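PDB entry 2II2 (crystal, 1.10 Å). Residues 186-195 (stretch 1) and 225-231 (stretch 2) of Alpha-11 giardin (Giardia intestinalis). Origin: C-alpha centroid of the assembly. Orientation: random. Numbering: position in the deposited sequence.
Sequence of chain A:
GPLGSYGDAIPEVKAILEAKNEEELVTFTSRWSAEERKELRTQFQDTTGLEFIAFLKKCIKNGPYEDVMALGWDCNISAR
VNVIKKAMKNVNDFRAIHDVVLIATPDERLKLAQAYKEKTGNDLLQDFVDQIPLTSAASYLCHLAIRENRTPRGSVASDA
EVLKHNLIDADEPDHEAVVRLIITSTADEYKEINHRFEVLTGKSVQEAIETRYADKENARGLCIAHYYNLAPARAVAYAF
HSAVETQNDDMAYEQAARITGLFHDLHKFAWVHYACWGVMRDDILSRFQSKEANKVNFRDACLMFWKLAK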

ATOM      1  N   THR A 186      -4.060  11.029 -17.356  1.00  9.09           N
ATOM      2  CA  THR A 186      -4.015  12.117 -16.395  1.00  9.19           C
ATOM      3  C   THR A 186      -5.235  12.049 -15.464  1.00  9.27           C
ATOM      4  O   THR A 186      -6.271  11.481 -15.822  1.00  9.55           O
ATOM      5  N   ALA A 187      -5.118  12.666 -14.296  1.00 10.94           N
ATOM      6  CA  ALA A 187      -6.247  12.692 -13.362  1.00 11.10           C
ATOM      7  C   ALA A 187      -7.444  13.407 -13.977  1.00 11.25           C
ATOM      8  O   ALA A 187      -8.582  12.973 -13.810  1.00 11.54           O
ATOM      9  N   ASP A 188      -7.201  14.507 -14.680  1.00 11.63           N
ATOM     10  CA  ASP A 188      -8.312  15.262 -15.250  1.00 12.27           C
ATOM     11  C   ASP A 188      -9.067  14.430 -16.277  1.00 11.99           C
ATOM     12  O   ASP A 188     -10.300  14.356 -16.244  1.00 12.75           O
ATOM     13  N   GLU A 189      -8.342  13.834 -17.225  1.00 10.28           N
ATOM     14  CA  GLU A 189      -9.019  13.021 -18.219  1.00  8.92           C
ATOM     15  C   GLU A 189      -9.648  11.775 -17.608  1.00  8.83           C
ATOM     16  O   GLU A 189     -10.739  11.379 -18.005  1.00  9.48           O
ATOM     17  N   TYR A 190      -8.966  11.146 -16.643  1.00  7.99           N
ATOM     18  CA  TYR A 190      -9.520   9.938 -16.079  1.00  7.35           C
ATOM     19  C   TYR A 190     -10.840  10.153 -15.322  1.00  8.54           C
ATOM     20  O   TYR A 190     -11.721   9.298 -15.362  1.00  7.93           O
ATOM     21  N   LYS A 191     -10.967  11.287 -14.634  1.00  9.94           N
ATOM     22  CA  LYS A 191     -12.232  11.585 -13.967  1.00 11.11           C
ATOM     23  C   LYS A 191     -13.365  11.560 -15.010  1.00  9.88           C
ATOM     24  O   LYS A 191     -14.468  11.034 -14.751  1.00 10.16           O
ATOM     25  N   GLU A 192     -13.090  12.134 -16.190  1.00  9.71           N
ATOM     26  CA  GLU A 192     -14.071  12.146 -17.262  1.00  9.57           C
ATOM     27  C   GLU A 192     -14.317  10.750 -17.876  1.00  9.46           C
ATOM     28  O   GLU A 192     -15.464  10.383 -18.173  1.00  9.51           O
ATOM     29  N   ILE A 193     -13.246   9.962 -18.053  1.00  8.33           N
ATOM     30  CA  ILE A 193     -13.358   8.611 -18.577  1.00  8.10           C
ATOM     31  C   ILE A 193     -14.215   7.764 -17.644  1.00  8.12           C
ATOM     32  O   ILE A 193     -15.103   7.022 -18.100  1.00  8.95           O
ATOM     33  N   ASN A 194     -13.943   7.898 -16.341  1.00  7.61           N
ATOM     34  CA  ASN A 194     -14.679   7.176 -15.339  1.00  8.04           C
ATOM     35  C   ASN A 194     -16.172   7.497 -15.379  1.00  8.37           C
ATOM     36  O   ASN A 194     -17.019   6.587 -15.367  1.00  8.38           O
ATOM     37  N   HIS A 195     -16.501   8.777 -15.433  1.00  8.83           N
ATOM     38  CA  HIS A 195     -17.896   9.151 -15.502  1.00  8.44           C
ATOM     39  C   HIS A 195     -18.554   8.608 -16.757  1.00  8.57           C
ATOM     40  O   HIS A 195     -19.673   8.074 -16.702  1.00  9.15           O
ATOM     41  N   ALA A 225      -5.007   0.898  -9.266  1.00  6.59           N
ATOM     42  CA  ALA A 225      -4.553   1.852 -10.285  1.00  6.75           C
ATOM     43  C   ALA A 225      -5.680   2.785 -10.731  1.00  6.87           C
ATOM     44  O   ALA A 225      -5.494   4.007 -10.877  1.00  7.22           O
ATOM     45  N   HIS A 226      -6.854   2.211 -10.941  1.00  6.55           N
ATOM     46  CA  HIS A 226      -8.076   2.966 -11.248  1.00  6.22           C
ATOM     47  C   HIS A 226      -8.356   4.014 -10.179  1.00  5.76           C
ATOM     48  O   HIS A 226      -8.511   5.194 -10.469  1.00  7.10           O
ATOM     49  N   TYR A 227      -8.436   3.580  -8.927  1.00  6.14           N
ATOM     50  CA  TYR A 227      -8.780   4.513  -7.861  1.00  6.34           C
ATOM     51  C   TYR A 227      -7.714   5.574  -7.645  1.00  6.55           C
ATOM     52  O   TYR A 227      -8.055   6.681  -7.271  1.00  7.70           O
ATOM     53  N   TYR A 228      -6.441   5.232  -7.853  1.00  6.48           N
ATOM     54  CA  TYR A 228      -5.354   6.187  -7.678  1.00  7.12           C
ATOM     55  C   TYR A 228      -5.574   7.405  -8.565  1.00  6.91           C
ATOM     56  O   TYR A 228      -5.327   8.532  -8.159  1.00  7.49           O
ATOM     57  N   ASN A 229      -6.040   7.135  -9.785  1.00  7.29           N
ATOM     58  CA  ASN A 229      -6.332   8.206 -10.721  1.00  6.89           C
ATOM     59  C   ASN A 229      -7.417   9.175 -10.224  1.00  7.88           C
ATOM     60  O   ASN A 229      -7.405  10.351 -10.552  1.00  9.21           O
ATOM     61  N   LEU A 230      -8.395   8.627  -9.519  1.00  8.12           N
ATOM     62  CA  LEU A 230      -9.471   9.441  -8.948  1.00  8.25           C
ATOM     63  C   LEU A 230      -9.004  10.234  -7.719  1.00  8.04           C
ATOM     64  O   LEU A 230      -9.262  11.449  -7.625  1.00  9.50           O
ATOM     65  N   ALA A 231      -8.270   9.577  -6.815  1.00  7.38           N
ATOM     66  CA  ALA A 231      -7.573  10.257  -5.722  1.00  7.41           C
ATOM     67  C   ALA A 231      -6.592   9.274  -5.106  1.00  7.20           C
ATOM     68  O   ALA A 231      -6.946   8.153  -4.835  1.00  7.52           O
TER

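Which side chain does most to join the two helices? Tyr190 does, with 91 Å² covered by the other stretch. Its CA-to-CB bond points toward the second helix, and with chi1 t (-161°) the ring carries the hydroxyl to His226. There Tyr190 OH and His226 ND1 form a hydrogen bond of 2.7 Å, in which either could be the donor. The two rings meet rim to rim, centroids 5.5 Å apart and planes at 67°, which brings polar atoms together without stacking.

What packs against the tyrosine ring? Asn229, the next largest contributor at 74 Å², points toward the first helix in an m rotamer (chi1 -72°). Its CB lies 3.3 Å from Tyr190 CD2, while its ND2 sits over one face of the ring and is hydrogen-bonded elsewhere in the structure. Leu230, with chi1 m and chi2 t, starts out sideways, but its end comes nearer: Leu230 CD2 approaches the ring edge at Tyr190 CD2 (4.0 Å) and also lies 4.1 Å from Lys191 CA. The lysine's CA-to-CB bond is sideways, and the end of its all-t chain leads away.

How does the contact continue one turn beyond Tyr190? Asn194, also t at chi1, points toward the second helix. Its OD1 lies 3.2 Å from His226 CE1, near the plane of the imidazole, and its ND2 is 3.9 Å from Leu230 CD1. His226, itself t, thus has both Tyr190 and Asn194 at its ring edge.

What happens where the backbones come closest? Ala187 lies beside Asn229, their CA atoms 5.2 Å apart, although its CA-to-CB bond points sideways, and Ala187 CB lies 3.7 Å from Asn229 O. A water bridges the backbones here, donating to Ala187 O and to Asn229 O, each 2.6 Å from the water oxygen, so two carbonyls that cannot bond each other share a donor.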

ATOM      1  CB  THR A 186      -4.000  13.492 -17.079  1.00  9.90           C
ATOM      2  OG1 THR A 186      -5.246  13.673 -17.758  1.00 11.71           O
ATOM      3  CG2 THR A 186      -2.841  13.621 -18.044  1.00 10.96           C
ATOM      4  CB  ALA A 187      -5.867  13.346 -12.035  1.00 12.99           C
ATOM      5  CB  ASP A 188      -7.827  16.573 -15.880  1.00 14.27           C
ATOM      6  CG  ASP A 188      -7.478  17.650 -14.858  1.00 18.32           C
ATOM      7  OD1 ASP A 188      -7.661  17.461 -13.643  1.00 20.42           O
ATOM      8  OD2 ASP A 188      -7.015  18.715 -15.300  1.00 22.43           O
ATOM      9  CB  GLU A 189      -8.072  12.605 -19.330  1.00  8.24           C
ATOM     10  CG  GLU A 189      -7.788  13.754 -20.275  1.00  9.88           C
ATOM     11  CD  GLU A 189      -7.157  13.350 -21.617  1.00  9.55           C
ATOM     12  OE1 GLU A 189      -6.668  12.191 -21.734  1.00  9.57           O
ATOM     13  OE2 GLU A 189      -7.106  14.236 -22.527  1.00 10.30           O
ATOM     14  CB  TYR A 190      -8.520   9.220 -15.142  1.00  7.37           C
ATOM     15  CG  TYR A 190      -8.916   7.788 -14.934  1.00  7.41           C
ATOM     16  CD1 TYR A 190      -8.697   6.849 -15.935  1.00  8.32           C
ATOM     17  CD2 TYR A 190      -9.554   7.376 -13.772  1.00  7.72           C
ATOM     18  CE1 TYR A 190      -9.074   5.512 -15.779  1.00  7.19           C
ATOM     19  CE2 TYR A 190      -9.932   6.043 -13.580  1.00  7.74           C
ATOM     20  CZ  TYR A 190      -9.701   5.101 -14.606  1.00  7.10           C
ATOM     21  OH  TYR A 190     -10.061   3.768 -14.459  1.00  7.99           O
ATOM     22  CB  LYS A 191     -12.158  12.965 -13.318  1.00 12.49           C
ATOM     23  CG  LYS A 191     -13.346  13.301 -12.436  1.00 14.59           C
ATOM     24  CD  LYS A 191     -13.227  14.649 -11.760  1.00 15.59           C
ATOM     25  CE  LYS A 191     -14.396  14.838 -10.795  1.00 19.10           C
ATOM     26  NZ  LYS A 191     -14.255  16.134 -10.077  1.00 22.40           N
ATOM     27  CB  GLU A 192     -13.635  13.134 -18.331  1.00 10.46           C
ATOM     28  CG  GLU A 192     -13.561  14.549 -17.788  1.00 13.69           C
ATOM     29  CD  GLU A 192     -12.668  15.493 -18.592  1.00 18.06           C
ATOM     30  OE1 GLU A 192     -12.134  15.090 -19.653  1.00 20.64           O
ATOM     31  OE2 GLU A 192     -12.498  16.658 -18.142  1.00 20.34           O
ATOM     32  CB  ILE A 193     -11.961   7.988 -18.784  1.00  8.22           C
ATOM     33  CG1 ILE A 193     -11.214   8.720 -19.912  1.00  8.85           C
ATOM     34  CG2 ILE A 193     -12.052   6.482 -19.016  1.00  9.18           C
ATOM     35  CD1 ILE A 193      -9.702   8.422 -19.894  1.00 10.24           C
ATOM     36  CB  ASN A 194     -14.078   7.476 -13.968  1.00  8.18           C
ATOM     37  CG  ASN A 194     -14.769   6.754 -12.865  1.00  8.35           C
ATOM     38  OD1 ASN A 194     -14.733   5.513 -12.802  1.00  8.95           O
ATOM     39  ND2 ASN A 194     -15.388   7.503 -11.953  1.00 10.10           N
ATOM     40  CB  HIS A 195     -18.014  10.670 -15.459  1.00  9.19           C
ATOM     41  CG  HIS A 195     -19.402  11.173 -15.729  1.00 10.45           C
ATOM     42  ND1 HIS A 195     -20.470  10.843 -14.925  1.00 11.00           N
ATOM     43  CD2 HIS A 195     -19.893  11.973 -16.703  1.00 11.07           C
ATOM     44  CE1 HIS A 195     -21.562  11.426 -15.385  1.00 11.61           C
ATOM     45  NE2 HIS A 195     -21.241  12.115 -16.465  1.00 12.65           N
ATOM     46  CB  ALA A 225      -3.942   1.139 -11.458  1.00  7.66           C
ATOM     47  CB  HIS A 226      -9.223   1.941 -11.347  1.00  6.78           C
ATOM     48  CG  HIS A 226     -10.585   2.522 -11.150  1.00  7.36           C
ATOM     49  ND1 HIS A 226     -11.184   3.356 -12.068  1.00  7.48           N
ATOM     50  CD2 HIS A 226     -11.436   2.406 -10.108  1.00  8.32           C
ATOM     51  CE1 HIS A 226     -12.361   3.721 -11.590  1.00  8.24           C
ATOM     52  NE2 HIS A 226     -12.541   3.152 -10.414  1.00  8.05           N
ATOM     53  CB  TYR A 227      -9.135   3.775  -6.568  1.00  6.42           C
ATOM     54  CG  TYR A 227     -10.558   3.259  -6.554  1.00  6.72           C
ATOM     55  CD1 TYR A 227     -10.845   1.931  -6.298  1.00  6.72           C
ATOM     56  CD2 TYR A 227     -11.629   4.127  -6.785  1.00  7.11           C
ATOM     57  CE1 TYR A 227     -12.178   1.463  -6.269  1.00  7.38           C
ATOM     58  CE2 TYR A 227     -12.950   3.669  -6.755  1.00  7.29           C
ATOM     59  CZ  TYR A 227     -13.218   2.343  -6.497  1.00  6.75           C
ATOM     60  OH  TYR A 227     -14.527   1.936  -6.436  1.00  9.17           O
ATOM     61  CB  TYR A 228      -3.996   5.526  -7.980  1.00  7.93           C
ATOM     62  CG  TYR A 228      -2.867   6.486  -7.661  1.00  7.67           C
ATOM     63  CD1 TYR A 228      -2.345   6.555  -6.364  1.00  7.94           C
ATOM     64  CD2 TYR A 228      -2.337   7.309  -8.626  1.00  8.55           C
ATOM     65  CE1 TYR A 228      -1.331   7.457  -6.039  1.00  8.02           C
ATOM     66  CE2 TYR A 228      -1.324   8.223  -8.305  1.00 10.22           C
ATOM     67  CZ  TYR A 228      -0.820   8.290  -7.010  1.00  9.63           C
ATOM     68  OH  TYR A 228       0.171   9.189  -6.680  1.00 10.43           O
ATOM     69  CB  ASN A 229      -6.755   7.680 -12.066  1.00  7.30           C
ATOM     70  CG  ASN A 229      -5.621   7.058 -12.850  1.00  8.36           C
ATOM     71  OD1 ASN A 229      -4.448   7.278 -12.545  1.00 11.13           O
ATOM     72  ND2 ASN A 229      -5.959   6.288 -13.868  1.00  8.95           N
ATOM     73  CB  LEU A 230     -10.681   8.566  -8.646  1.00  8.24           C
ATOM     74  CG  LEU A 230     -11.342   7.904  -9.875  1.00  9.79           C
ATOM     75  CD1 LEU A 230     -12.464   6.941  -9.458  1.00  9.09           C
ATOM     76  CD2 LEU A 230     -11.842   8.901 -10.914  1.00 11.67           C
ATOM     77  CB  ALA A 231      -8.541  10.687  -4.633  1.00  7.94           C
TER
HETATM   78  O   HOH W   1      -9.318  11.780 -11.671  1.00 21.77           O